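Local coordinates for protein putative adhesin (Bacteroides thetaiotaomicron, PDB 4QDG) that is a putative lipoprotein adhesin of the FimB/Mfa2 family, related to the fimbrillin anchor proteins, and probably helps attach pili to the outer membrane, at residues 84-92 with 119-127; 147-158 with 216-226. All coordinates share one frame; numbering follows the deposited sequence. Where two conformers were deposited one is given.

Contact 1 of 2, residues 84-92 with 119-127; sequences LACNKSSFL and RRKNLHGLY. With MG (magnesium ion), chain C.
C86 and H124 meet at a magnesium ion, the shared point of two loops in this fimbrillin-family fold. The SG of C86 binds the metal at 2.1 Å and NE2 of H124 at 2.2 Å, with D36 and C37 completing the site. A type I turn, C86 to S89, bulges over the histidine, and K88 CB sits 3.7 Å above the centre of the imidazole in a CH-pi contact. The lysine end runs on past the ring to a weak hydrogen bond with D36. With its ring carbon CG anti to the backbone N (chi1 -175°), H124 reaches into the hollow of the turn and presents NE2 to the metal. A second bump lies deeper: L126 CD2 rests over the centre of the F91 ring, 10° off its normal. Phenylalanine gives the branched leucine a broad flat floor, and L123 CD1 approaches the same ring obliquely. Between these apolar and metal patches the short side chain of S90 brings its OG up to the backbone of the other segment. At the outer end R120 brings NH2 to 3.0 Å from S89 O, near the guanidinium plane, while its NH1 is paired with D111. S90 OG accepts an almost straight hydrogen bond from H124 N (2.8 Å, 169°) and donates to a water that also bonds to R120 O and N122 O.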
loop_
_atom_site.group_PDB
_atom_site.type_symbol
_atom_site.label_atom_id
_atom_site.label_comp_id
_atom_site.label_asym_id
_atom_site.label_seq_id
_atom_site.Cartn_x
_atom_site.Cartn_y
_atom_site.Cartn_z
ATOM N N LEU A 84 9.291 -4.794 6.874
ATOM C CA LEU A 84 9.514 -6.241 6.903
ATOM C C LEU A 84 10.235 -6.696 8.166
ATOM O O LEU A 84 10.036 -7.825 8.584
ATOM C CB LEU A 84 10.373 -6.675 5.699
ATOM C CG LEU A 84 9.730 -7.287 4.477
ATOM C CD1 LEU A 84 10.747 -8.046 3.696
ATOM C CD2 LEU A 84 8.666 -8.263 4.835
ATOM N N ALA A 85 11.115 -5.836 8.726
ATOM C CA ALA A 85 12.028 -6.136 9.837
ATOM C C ALA A 85 11.434 -6.070 11.243
ATOM O O ALA A 85 11.729 -6.968 12.031
ATOM C CB ALA A 85 13.239 -5.215 9.776
ATOM N N CYS A 86 10.680 -5.012 11.597
ATOM C CA CYS A 86 10.170 -4.897 12.974
ATOM C C CYS A 86 9.058 -5.923 13.282
ATOM O O CYS A 86 8.559 -6.594 12.376
ATOM C CB CYS A 86 9.734 -3.469 13.307
ATOM S SG CYS A 86 8.138 -2.976 12.613
ATOM N N ASN A 87 8.728 -6.071 14.582
ATOM C CA ASN A 87 7.717 -7.004 15.095
ATOM C C ASN A 87 6.279 -6.628 14.656
ATOM O O ASN A 87 5.402 -7.497 14.669
ATOM C CB ASN A 87 7.803 -7.105 16.635
ATOM C CG ASN A 87 7.751 -5.784 17.382
ATOM O OD1 ASN A 87 8.626 -4.920 17.251
ATOM N ND2 ASN A 87 6.751 -5.622 18.231
ATOM N N LYS A 88 6.046 -5.354 14.257
ATOM C CA LYS A 88 4.737 -4.854 13.796
ATOM C C LYS A 88 4.357 -5.381 12.385
ATOM O O LYS A 88 3.175 -5.377 12.037
ATOM C CB LYS A 88 4.708 -3.312 13.767
ATOM C CG LYS A 88 5.083 -2.587 15.042
ATOM C CD LYS A 88 5.255 -1.102 14.728
ATOM C CE LYS A 88 5.928 -0.347 15.850
ATOM N NZ LYS A 88 6.186 1.071 15.483
ATOM N N SER A 89 5.363 -5.824 11.594
ATOM C CA SER A 89 5.262 -6.293 10.210
ATOM C C SER A 89 4.029 -7.158 9.885
ATOM O O SER A 89 3.629 -8.024 10.663
ATOM C CB SER A 89 6.512 -7.063 9.813
ATOM O OG SER A 89 6.515 -7.232 8.408
ATOM N N SER A 90 3.452 -6.916 8.713
ATOM C CA SER A 90 2.311 -7.670 8.208
ATOM C C SER A 90 2.745 -8.649 7.077
ATOM O O SER A 90 1.987 -9.551 6.716
ATOM C CB SER A 90 1.241 -6.709 7.705
ATOM O OG SER A 90 0.817 -5.857 8.756
ATOM N N PHE A 91 3.966 -8.473 6.529
ATOM C CA PHE A 91 4.447 -9.287 5.417
ATOM C C PHE A 91 5.690 -10.115 5.783
ATOM O O PHE A 91 6.344 -9.854 6.793
ATOM C CB PHE A 91 4.729 -8.392 4.194
ATOM C CG PHE A 91 3.511 -7.713 3.594
ATOM C CD1 PHE A 91 2.950 -6.588 4.199
ATOM C CD2 PHE A 91 2.950 -8.176 2.413
ATOM C CE1 PHE A 91 1.824 -5.975 3.664
ATOM C CE2 PHE A 91 1.832 -7.546 1.860
ATOM C CZ PHE A 91 1.281 -6.445 2.487
ATOM N N LEU A 92 5.985 -11.139 4.972
ATOM C CA LEU A 92 7.141 -12.010 5.201
ATOM C C LEU A 92 7.912 -12.256 3.928
ATOM O O LEU A 92 7.319 -12.398 2.857
ATOM C CB LEU A 92 6.707 -13.393 5.757
ATOM C CG LEU A 92 5.934 -13.460 7.074
ATOM C CD1 LEU A 92 5.250 -14.799 7.231
ATOM C CD2 LEU A 92 6.852 -13.226 8.252
ATOM N N ARG A 119 -6.997 -7.584 15.419
ATOM C CA ARG A 119 -5.902 -6.796 15.962
ATOM C C ARG A 119 -4.754 -6.667 14.947
ATOM O O ARG A 119 -3.881 -5.821 15.138
ATOM C CB ARG A 119 -5.431 -7.427 17.289
ATOM C CG ARG A 119 -6.509 -7.271 18.369
ATOM C CD ARG A 119 -6.494 -8.285 19.483
ATOM N NE ARG A 119 -6.653 -9.690 19.077
ATOM C CZ ARG A 119 -7.805 -10.315 18.847
ATOM N NH1 ARG A 119 -8.950 -9.637 18.846
ATOM N NH2 ARG A 119 -7.816 -11.611 18.556
ATOM N N ARG A 120 -4.778 -7.455 13.841
ATOM C CA ARG A 120 -3.736 -7.419 12.798
ATOM C C ARG A 120 -4.288 -7.000 11.403
ATOM O O ARG A 120 -3.497 -6.875 10.472
ATOM C CB ARG A 120 -3.039 -8.793 12.682
ATOM C CG ARG A 120 -2.370 -9.265 13.981
ATOM C CD ARG A 120 -1.353 -10.348 13.723
ATOM N NE ARG A 120 -0.252 -9.827 12.919
ATOM C CZ ARG A 120 0.621 -10.570 12.254
ATOM N NH1 ARG A 120 0.540 -11.895 12.289
ATOM N NH2 ARG A 120 1.581 -9.994 11.542
ATOM N N LYS A 121 -5.611 -6.759 11.268
ATOM C CA LYS A 121 -6.219 -6.409 9.976
ATOM C C LYS A 121 -5.678 -5.099 9.399
ATOM O O LYS A 121 -5.493 -5.010 8.179
ATOM C CB LYS A 121 -7.751 -6.377 10.033
ATOM C CG LYS A 121 -8.387 -7.761 10.135
ATOM C CD LYS A 121 -9.888 -7.675 9.955
ATOM C CE LYS A 121 -10.578 -8.932 10.359
ATOM N NZ LYS A 121 -12.023 -8.682 10.614
ATOM N N ASN A 122 -5.396 -4.106 10.258
ATOM C CA ASN A 122 -4.836 -2.833 9.804
ATOM C C ASN A 122 -3.344 -3.085 9.524
ATOM O O ASN A 122 -2.551 -3.222 10.462
ATOM C CB ASN A 122 -5.075 -1.722 10.845
ATOM C CG ASN A 122 -4.672 -0.358 10.379
ATOM O OD1 ASN A 122 -4.342 -0.141 9.215
ATOM N ND2 ASN A 122 -4.750 0.610 11.263
ATOM N N LEU A 123 -2.990 -3.231 8.238
ATOM C CA LEU A 123 -1.662 -3.649 7.804
ATOM C C LEU A 123 -0.605 -2.596 8.036
ATOM O O LEU A 123 -0.825 -1.400 7.801
ATOM C CB LEU A 123 -1.637 -4.089 6.312
ATOM C CG LEU A 123 -2.729 -5.067 5.821
ATOM C CD1 LEU A 123 -2.606 -5.309 4.325
ATOM C CD2 LEU A 123 -2.712 -6.398 6.588
ATOM N N HIS A 124 0.563 -3.071 8.487
ATOM C CA HIS A 124 1.767 -2.260 8.693
ATOM C C HIS A 124 2.315 -1.921 7.296
ATOM O O HIS A 124 2.397 -2.804 6.442
ATOM C CB HIS A 124 2.777 -3.057 9.550
ATOM C CG HIS A 124 4.033 -2.323 9.948
ATOM N ND1 HIS A 124 3.999 -1.221 10.801
ATOM C CD2 HIS A 124 5.333 -2.628 9.693
ATOM C CE1 HIS A 124 5.265 -0.859 10.971
ATOM N NE2 HIS A 124 6.099 -1.678 10.329
ATOM N N GLY A 125 2.638 -0.654 7.065
ATOM C CA GLY A 125 3.171 -0.169 5.793
ATOM C C GLY A 125 4.265 -1.040 5.209
ATOM O O GLY A 125 5.146 -1.508 5.937
ATOM N N LEU A 126 4.160 -1.336 3.907
ATOM C CA LEU A 126 5.167 -2.111 3.188
ATOM C C LEU A 126 5.751 -1.208 2.125
ATOM O O LEU A 126 5.010 -0.602 1.354
ATOM C CB LEU A 126 4.605 -3.427 2.596
ATOM C CG LEU A 126 5.627 -4.303 1.854
ATOM C CD1 LEU A 126 6.643 -4.907 2.835
ATOM C CD2 LEU A 126 4.932 -5.384 1.042
ATOM N N TYR A 127 7.078 -1.051 2.144
ATOM C CA TYR A 127 7.804 -0.173 1.225
ATOM C C TYR A 127 8.846 -0.957 0.455
ATOM O O TYR A 127 9.345 -1.970 0.936
ATOM C CB TYR A 127 8.439 1.015 1.974
ATOM C CG TYR A 127 7.427 1.874 2.704
ATOM C CD1 TYR A 127 6.948 1.508 3.960
ATOM C CD2 TYR A 127 6.955 3.059 2.147
ATOM C CE1 TYR A 127 5.994 2.277 4.626
ATOM C CE2 TYR A 127 6.049 3.873 2.837
ATOM C CZ TYR A 127 5.552 3.465 4.066
ATOM O OH TYR A 127 4.637 4.237 4.752
HETATM MG MG MG C . 8.160 -1.577 11.051
HETATM O O HOH W 1 -1.082 -5.998 10.675
HETATM O O HOH W 2 4.323 -4.823 7.012
#

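Contact 2 of 2, residues 147-158 with 216-226; sequences MKNTNNIRVVLQ and VAYAELSTSRL. With MG (magnesium ion), chain D.
Strands 151-158 and 216-223 run antiparallel, their axes 4.6 Å apart at closest and their directions 163° apart, and paired backbone bonds join N151 with T223, I153 with L221, V155 with A219 and L157 with A217. On the face of these four pairs the residues are mostly apolar: V155 CG2 touches L221 CD1 at 3.9 Å, and A219 and L157 pack on F172 of strand 170-176. The face of N152, R154 and V156 is more polar. There E220 serves two neighbours on the facing strand, its OE1 taking N152 ND2 at 2.7 Å nearly along the C-O axis and its OE2 forming a salt bridge with R154 NH1 (2.6 Å), met from above the carboxylate plane. In the conformer given, R154 is extended from CG to NE, which carries its guanidinium over the face of Y218, the planes 18° apart in a cation-pi stack. Where the strands end, N151 divides its amide: OD1 binds a magnesium ion at 2.3 Å and also receives W279 NE1, whereas ND2 donates to S224 O. L226 packs against this amide. Beyond it, selenomethionine M147 lies over one face of the R225 guanidinium, whose NE is bridged to D274. Glutamate and aromatic ring together probably stabilise the positive charge of R154 in that conformer, and the metal would polarise the N151 amide, making ND2 a somewhat stronger donor.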
loop_
_atom_site.group_PDB
_atom_site.type_symbol
_atom_site.label_atom_id
_atom_site.label_comp_id
_atom_site.label_asym_id
_atom_site.label_seq_id
_atom_site.Cartn_x
_atom_site.Cartn_y
_atom_site.Cartn_z
HETATM N N MSE A 147 8.723 3.033 -2.816
HETATM C CA MSE A 147 7.287 3.193 -2.977
HETATM C C MSE A 147 6.556 2.445 -1.881
HETATM O O MSE A 147 7.132 1.560 -1.284
HETATM C CB MSE A 147 6.798 2.766 -4.361
HETATM C CG MSE A 147 6.941 1.278 -4.660
HETATM SE SE MSE A 147 5.777 0.807 -6.144
HETATM C CE MSE A 147 4.322 0.429 -5.132
ATOM N N LYS A 148 5.301 2.833 -1.611
ATOM C CA LYS A 148 4.447 2.225 -0.595
ATOM C C LYS A 148 3.517 1.207 -1.289
ATOM O O LYS A 148 2.881 1.541 -2.287
ATOM C CB LYS A 148 3.664 3.341 0.125
ATOM C CG LYS A 148 2.806 2.872 1.286
ATOM C CD LYS A 148 2.215 4.045 2.015
ATOM C CE LYS A 148 1.301 3.629 3.140
ATOM N NZ LYS A 148 0.550 4.812 3.656
ATOM N N ASN A 149 3.464 -0.026 -0.783
ATOM C CA ASN A 149 2.649 -1.107 -1.367
ATOM C C ASN A 149 1.285 -1.265 -0.708
ATOM O O ASN A 149 0.434 -1.949 -1.274
ATOM C CB ASN A 149 3.375 -2.469 -1.253
ATOM C CG ASN A 149 4.580 -2.610 -2.147
ATOM O OD1 ASN A 149 4.673 -2.003 -3.202
ATOM N ND2 ASN A 149 5.487 -3.493 -1.786
ATOM N N THR A 150 1.088 -0.699 0.504
ATOM C CA THR A 150 -0.173 -0.882 1.217
ATOM C C THR A 150 -1.099 0.328 0.991
ATOM O O THR A 150 -0.636 1.430 0.637
ATOM C CB THR A 150 0.094 -1.161 2.713
ATOM O OG1 THR A 150 0.983 -0.163 3.220
ATOM C CG2 THR A 150 0.666 -2.565 2.969
ATOM N N ASN A 151 -2.404 0.107 1.205
ATOM C CA ASN A 151 -3.462 1.081 1.010
ATOM C C ASN A 151 -4.493 1.018 2.105
ATOM O O ASN A 151 -4.731 -0.036 2.688
ATOM C CB ASN A 151 -4.166 0.816 -0.338
ATOM C CG ASN A 151 -3.300 1.075 -1.527
ATOM O OD1 ASN A 151 -3.098 2.221 -1.954
ATOM N ND2 ASN A 151 -2.705 0.027 -2.030
ATOM N N ASN A 152 -5.122 2.142 2.356
ATOM C CA ASN A 152 -6.234 2.252 3.292
ATOM C C ASN A 152 -7.396 2.821 2.512
ATOM O O ASN A 152 -7.234 3.830 1.834
ATOM C CB ASN A 152 -5.906 3.109 4.543
ATOM C CG ASN A 152 -6.998 2.994 5.591
ATOM O OD1 ASN A 152 -7.113 1.979 6.262
ATOM N ND2 ASN A 152 -7.912 3.965 5.653
ATOM N N ILE A 153 -8.531 2.119 2.531
ATOM C CA ILE A 153 -9.743 2.528 1.822
ATOM C C ILE A 153 -10.862 2.704 2.863
ATOM O O ILE A 153 -11.190 1.762 3.568
ATOM C CB ILE A 153 -10.119 1.514 0.690
ATOM C CG1 ILE A 153 -9.006 1.450 -0.357
ATOM C CG2 ILE A 153 -11.443 1.907 0.000
ATOM C CD1 ILE A 153 -8.544 0.116 -0.762
ATOM N N ARG A 154 -11.372 3.932 2.974
ATOM C CA ARG A 154 -12.477 4.268 3.856
ATOM C C ARG A 154 -13.738 4.355 2.989
ATOM O O ARG A 154 -13.832 5.200 2.114
ATOM C CB ARG A 154 -12.214 5.563 4.659
ATOM C CG ARG A 154 -13.369 6.015 5.590
ATOM C CD ARG A 154 -12.968 7.297 6.313
ATOM N NE ARG A 154 -14.009 7.887 7.166
ATOM C CZ ARG A 154 -14.146 7.680 8.477
ATOM N NH1 ARG A 154 -13.355 6.816 9.110
ATOM N NH2 ARG A 154 -15.087 8.319 9.163
ATOM N N VAL A 155 -14.689 3.435 3.228
ATOM C CA VAL A 155 -15.951 3.362 2.515
ATOM C C VAL A 155 -17.010 3.997 3.374
ATOM O O VAL A 155 -17.184 3.592 4.515
ATOM C CB VAL A 155 -16.301 1.899 2.116
ATOM C CG1 VAL A 155 -17.605 1.851 1.328
ATOM C CG2 VAL A 155 -15.155 1.267 1.300
ATOM N N VAL A 156 -17.737 4.988 2.826
ATOM C CA VAL A 156 -18.792 5.688 3.541
ATOM C C VAL A 156 -20.150 5.480 2.845
ATOM O O VAL A 156 -20.237 5.546 1.623
ATOM C CB VAL A 156 -18.452 7.189 3.728
ATOM C CG1 VAL A 156 -19.629 7.978 4.318
ATOM C CG2 VAL A 156 -17.213 7.363 4.608
ATOM N N LEU A 157 -21.195 5.187 3.646
ATOM C CA LEU A 157 -22.577 5.070 3.185
ATOM C C LEU A 157 -23.329 6.235 3.777
ATOM O O LEU A 157 -23.310 6.421 4.989
ATOM C CB LEU A 157 -23.223 3.723 3.543
ATOM C CG LEU A 157 -22.466 2.438 3.204
ATOM C CD1 LEU A 157 -23.282 1.247 3.586
ATOM C CD2 LEU A 157 -22.109 2.377 1.709
ATOM N N GLN A 158 -23.892 7.093 2.905
ATOM C CA GLN A 158 -24.580 8.318 3.290
ATOM C C GLN A 158 -25.942 8.425 2.640
ATOM O O GLN A 158 -26.052 8.270 1.438
ATOM C CB GLN A 158 -23.726 9.517 2.879
ATOM C CG GLN A 158 -24.325 10.888 3.267
ATOM C CD GLN A 158 -23.304 11.994 3.250
ATOM O OE1 GLN A 158 -22.087 11.758 3.311
ATOM N NE2 GLN A 158 -23.781 13.229 3.218
ATOM N N VAL A 216 -23.526 8.995 9.053
ATOM C CA VAL A 216 -23.124 8.098 7.990
ATOM C C VAL A 216 -22.521 6.834 8.594
ATOM O O VAL A 216 -22.096 6.832 9.749
ATOM C CB VAL A 216 -22.142 8.815 7.004
ATOM C CG1 VAL A 216 -22.733 10.112 6.482
ATOM C CG2 VAL A 216 -20.788 9.071 7.630
ATOM N N ALA A 217 -22.467 5.787 7.791
ATOM C CA ALA A 217 -21.816 4.523 8.121
ATOM C C ALA A 217 -20.437 4.543 7.481
ATOM O O ALA A 217 -20.274 5.079 6.373
ATOM C CB ALA A 217 -22.647 3.354 7.584
ATOM N N TYR A 218 -19.442 3.966 8.140
ATOM C CA TYR A 218 -18.111 3.894 7.538
ATOM C C TYR A 218 -17.487 2.562 7.844
ATOM O O TYR A 218 -17.823 1.950 8.854
ATOM C CB TYR A 218 -17.181 5.050 7.997
ATOM C CG TYR A 218 -16.611 4.875 9.386
ATOM C CD1 TYR A 218 -15.434 4.158 9.593
ATOM C CD2 TYR A 218 -17.240 5.431 10.491
ATOM C CE1 TYR A 218 -14.921 3.963 10.878
ATOM C CE2 TYR A 218 -16.737 5.242 11.784
ATOM C CZ TYR A 218 -15.581 4.499 11.970
ATOM O OH TYR A 218 -15.089 4.306 13.236
ATOM N N ALA A 219 -16.564 2.138 6.973
ATOM C CA ALA A 219 -15.713 0.971 7.092
ATOM C C ALA A 219 -14.310 1.305 6.548
ATOM O O ALA A 219 -14.174 1.858 5.458
ATOM C CB ALA A 219 -16.294 -0.203 6.337
ATOM N N GLU A 220 -13.276 0.978 7.326
ATOM C CA GLU A 220 -11.898 1.166 6.924
ATOM C C GLU A 220 -11.313 -0.194 6.567
ATOM O O GLU A 220 -11.351 -1.109 7.391
ATOM C CB GLU A 220 -11.103 1.846 8.022
ATOM C CG GLU A 220 -11.712 3.164 8.473
ATOM C CD GLU A 220 -10.861 4.404 8.283
ATOM O OE1 GLU A 220 -9.885 4.364 7.503
ATOM O OE2 GLU A 220 -11.174 5.421 8.935
ATOM N N LEU A 221 -10.805 -0.342 5.337
ATOM C CA LEU A 221 -10.206 -1.596 4.883
ATOM C C LEU A 221 -8.752 -1.332 4.488
ATOM O O LEU A 221 -8.451 -0.321 3.864
ATOM C CB LEU A 221 -11.005 -2.183 3.697
ATOM C CG LEU A 221 -12.430 -2.596 3.960
ATOM C CD1 LEU A 221 -13.383 -1.632 3.281
ATOM C CD2 LEU A 221 -12.648 -4.010 3.480
ATOM N N SER A 222 -7.857 -2.215 4.886
ATOM C CA SER A 222 -6.418 -2.102 4.690
ATOM C C SER A 222 -5.976 -3.232 3.741
ATOM O O SER A 222 -6.246 -4.391 4.009
ATOM C CB SER A 222 -5.724 -2.180 6.056
ATOM O OG SER A 222 -4.318 -2.177 5.943
ATOM N N THR A 223 -5.389 -2.885 2.592
ATOM C CA THR A 223 -5.065 -3.897 1.578
ATOM C C THR A 223 -3.620 -3.809 1.114
ATOM O O THR A 223 -2.906 -2.845 1.407
ATOM C CB THR A 223 -5.993 -3.736 0.327
ATOM O OG1 THR A 223 -5.570 -2.614 -0.455
ATOM C CG2 THR A 223 -7.511 -3.604 0.672
ATOM N N SER A 224 -3.224 -4.792 0.315
ATOM C CA SER A 224 -1.912 -4.820 -0.311
ATOM C C SER A 224 -1.995 -3.950 -1.614
ATOM O O SER A 224 -2.913 -3.131 -1.756
ATOM C CB SER A 224 -1.491 -6.268 -0.563
ATOM O OG SER A 224 -0.215 -6.387 -1.157
ATOM N N ARG A 225 -1.045 -4.114 -2.540
ATOM C CA ARG A 225 -0.919 -3.269 -3.732
ATOM C C ARG A 225 -2.121 -3.328 -4.704
ATOM O O ARG A 225 -2.627 -4.401 -5.069
ATOM C CB ARG A 225 0.385 -3.587 -4.477
ATOM C CG ARG A 225 0.824 -2.499 -5.418
ATOM C CD ARG A 225 2.073 -2.852 -6.173
ATOM N NE ARG A 225 2.453 -1.787 -7.111
ATOM C CZ ARG A 225 3.437 -1.895 -7.999
ATOM N NH1 ARG A 225 4.126 -3.026 -8.104
ATOM N NH2 ARG A 225 3.720 -0.884 -8.809
ATOM N N LEU A 226 -2.553 -2.134 -5.116
ATOM C CA LEU A 226 -3.602 -1.921 -6.112
ATOM C C LEU A 226 -2.932 -1.778 -7.483
ATOM O O LEU A 226 -2.120 -0.868 -7.682
ATOM C CB LEU A 226 -4.419 -0.681 -5.775
ATOM C CG LEU A 226 -5.244 -0.739 -4.482
ATOM C CD1 LEU A 226 -5.877 0.651 -4.185
ATOM C CD2 LEU A 226 -6.294 -1.881 -4.562
HETATM MG MG MG D . -1.445 3.127 -3.314
HETATM O O HOH W 3 0.178 2.609 -1.991
HETATM O O HOH W 4 -1.140 0.467 -4.388
#

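In the fold
Contact 2 is the more deeply buried of the two, a strand pair with 17 of its 22 touching residues buried, whereas contact 1 joins mainly loops and has 3 of 10 buried. Each includes a magnesium site, but of different chemistry: cysteine sulfur and imidazole, beside the carboxylate of D36, at 84-92 with 119-127, against oxygen ligands at 147-158 with 216-226, where the backbone O atoms of L273 and E276 and a water join the N151 amide oxygen. Their centres lie about 16 Å apart and they adjoin directly. L126 O lies 2.7 Å from N149 N, and L123 N 2.9 Å from S222 OG, both probable hydrogen bonds. The loop 119-127 thus lies against both strand segments of contact 2.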